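CBIX (Paracoccus pantotrophus, PDB 4CCS) probably inserts ferrous iron into sirohydrochlorin, as the chelatase that completes siroheme biosynthesis in denitrifying alpha-proteobacteria. Local coordinates at residues 4-10 against 57-63. Residues are numbered along the deposited sequence; the frame is centred on the assembly and turned at random.
Sequences NVLIVAH and TLIYPLF. With EDO (1,2-ethanediol), chain D.
V5 pairs with L58, L6 with I59, I7 with Y60 and V8 with P61 as strands 4-9 and 57-61 run parallel, axes 4.6 Å apart and crossing at -22°. Five backbone hydrogen bonds join the two segments, from L58 N to N4 O at one end to L62 N and V8 O, 2.8 Å apart and almost straight (177°), at the other. Beyond the last pair a water accepts from H10 N and lies within hydrogen-bonding distance of the O of L62, the central residue of an inverse gamma turn.

On one face of the sheet, with CG1 beside its own backbone N (chi1 -51°), I7 brings CD1 to 3.5 Å from Y60 CB, while I7 CG2 meets L62 CG. The other face joins L6 CB to I59 CD1 and V8 CG2 to I59 CG2 (3.8 Å). The H10 and F63 rings form an offset stack, centroids 3.9 Å apart; P61 CB lies over the opposite face of F63. H10 ND1 shares a 2.8 Å hydrogen bond with ethanediol O2 in the ring plane. An alanine at H10 is likely to leave the face of F63 turned to H10 without its stacking partner and the diol without that bond.

F69 meets both stacked rings, edge-to-face against H10. Helix 68-80 packs on I59 and F63, helix 215-226 on V5, I7 and Y60. The parallel sheet runs 38-43, 4-9, 57-61, 87-88, an order repeated around 121-126, consistent with the chelatase family.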
# COMPACT_ATOMS: atom_id res chain seq x y z
N ASN A 4 0.89 -1.91 -22.92
CA ASN A 4 1.56 -0.86 -22.13
C ASN A 4 0.99 -0.79 -20.71
O ASN A 4 -0.23 -0.66 -20.55
CB ASN A 4 1.43 0.50 -22.83
CG ASN A 4 2.55 0.85 -23.79
OD1 ASN A 4 3.60 0.19 -23.86
ND2 ASN A 4 2.39 1.96 -24.50
N VAL A 5 1.85 -0.90 -19.68
CA VAL A 5 1.43 -0.83 -18.27
C VAL A 5 2.27 0.18 -17.48
O VAL A 5 3.50 0.10 -17.49
CB VAL A 5 1.38 -2.22 -17.56
CG1 VAL A 5 0.91 -2.10 -16.10
CG2 VAL A 5 0.48 -3.21 -18.31
N LEU A 6 1.60 1.09 -16.77
CA LEU A 6 2.28 2.06 -15.93
C LEU A 6 1.84 1.89 -14.46
O LEU A 6 0.65 1.97 -14.17
CB LEU A 6 2.00 3.49 -16.46
CG LEU A 6 2.85 4.66 -15.94
CD1 LEU A 6 4.37 4.41 -16.12
CD2 LEU A 6 2.45 5.95 -16.65
N ILE A 7 2.80 1.58 -13.57
CA ILE A 7 2.60 1.45 -12.11
C ILE A 7 2.81 2.87 -11.58
O ILE A 7 3.90 3.44 -11.75
CB ILE A 7 3.59 0.45 -11.47
CG1 ILE A 7 3.64 -0.92 -12.19
CG2 ILE A 7 3.33 0.29 -9.96
CD1 ILE A 7 2.36 -1.68 -12.48
N VAL A 8 1.76 3.46 -11.01
CA VAL A 8 1.75 4.86 -10.59
C VAL A 8 1.66 5.02 -9.08
O VAL A 8 0.74 4.51 -8.45
CB VAL A 8 0.63 5.64 -11.33
CG1 VAL A 8 0.53 7.09 -10.86
CG2 VAL A 8 0.83 5.59 -12.85
N ALA A 9 2.61 5.78 -8.51
CA ALA A 9 2.59 6.11 -7.09
C ALA A 9 2.14 7.56 -6.90
O ALA A 9 2.38 8.42 -7.76
CB ALA A 9 3.98 5.94 -6.50
N HIS A 10 1.51 7.84 -5.74
CA HIS A 10 1.17 9.20 -5.33
C HIS A 10 2.49 9.93 -5.10
O HIS A 10 3.44 9.32 -4.61
CB HIS A 10 0.42 9.21 -3.99
CG HIS A 10 -1.07 9.21 -4.13
ND1 HIS A 10 -1.71 10.12 -4.95
CD2 HIS A 10 -1.99 8.42 -3.54
CE1 HIS A 10 -3.00 9.83 -4.86
NE2 HIS A 10 -3.21 8.82 -4.01
N THR A 57 -2.96 2.18 -22.72
CA THR A 57 -2.13 1.89 -21.54
C THR A 57 -3.03 1.51 -20.35
O THR A 57 -4.09 2.12 -20.16
CB THR A 57 -1.19 3.08 -21.20
OG1 THR A 57 -0.39 3.41 -22.34
CG2 THR A 57 -0.25 2.80 -20.02
N LEU A 58 -2.59 0.52 -19.55
CA LEU A 58 -3.27 0.14 -18.31
C LEU A 58 -2.51 0.81 -17.15
O LEU A 58 -1.29 0.82 -17.15
CB LEU A 58 -3.28 -1.39 -18.09
CG LEU A 58 -3.94 -2.30 -19.15
CD1 LEU A 58 -4.08 -3.71 -18.62
CD2 LEU A 58 -5.31 -1.80 -19.55
N ILE A 59 -3.24 1.38 -16.19
CA ILE A 59 -2.65 2.05 -15.03
C ILE A 59 -2.88 1.22 -13.77
O ILE A 59 -4.04 0.97 -13.43
CB ILE A 59 -3.21 3.51 -14.87
CG1 ILE A 59 -3.10 4.36 -16.18
CG2 ILE A 59 -2.60 4.23 -13.66
CD1 ILE A 59 -1.63 4.56 -16.82
N TYR A 60 -1.80 0.79 -13.09
CA TYR A 60 -1.93 0.10 -11.80
C TYR A 60 -1.59 1.15 -10.72
O TYR A 60 -0.41 1.46 -10.53
CB TYR A 60 -1.04 -1.15 -11.67
CG TYR A 60 -1.26 -1.90 -10.37
CD1 TYR A 60 -0.53 -1.58 -9.23
CD2 TYR A 60 -2.19 -2.93 -10.28
CE1 TYR A 60 -0.73 -2.26 -8.02
CE2 TYR A 60 -2.40 -3.62 -9.08
CZ TYR A 60 -1.67 -3.27 -7.95
OH TYR A 60 -1.85 -3.97 -6.78
N PRO A 61 -2.60 1.71 -10.05
CA PRO A 61 -2.34 2.73 -9.03
C PRO A 61 -1.95 2.14 -7.67
O PRO A 61 -2.67 1.30 -7.13
CB PRO A 61 -3.65 3.52 -8.97
CG PRO A 61 -4.72 2.59 -9.50
CD PRO A 61 -4.05 1.42 -10.18
N LEU A 62 -0.82 2.61 -7.11
CA LEU A 62 -0.39 2.18 -5.77
C LEU A 62 -1.15 2.98 -4.69
O LEU A 62 -0.54 3.59 -3.81
CB LEU A 62 1.14 2.35 -5.60
CG LEU A 62 2.05 1.42 -6.41
CD1 LEU A 62 3.52 1.80 -6.19
CD2 LEU A 62 1.85 -0.05 -6.01
N PHE A 63 -2.48 3.03 -4.79
CA PHE A 63 -3.32 3.78 -3.85
C PHE A 63 -3.98 2.80 -2.88
O PHE A 63 -4.10 1.62 -3.20
CB PHE A 63 -4.37 4.62 -4.60
CG PHE A 63 -3.87 5.54 -5.70
CD1 PHE A 63 -2.52 5.89 -5.79
CD2 PHE A 63 -4.76 6.12 -6.61
CE1 PHE A 63 -2.07 6.75 -6.81
CE2 PHE A 63 -4.30 6.97 -7.63
CZ PHE A 63 -2.96 7.28 -7.71
C1 EDO D . 0.75 14.19 -5.22
O1 EDO D . 1.77 14.11 -6.22
C2 EDO D . -0.49 13.46 -5.70
O2 EDO D . -0.13 12.12 -6.03
O HOH W 1 1.37 5.65 -3.92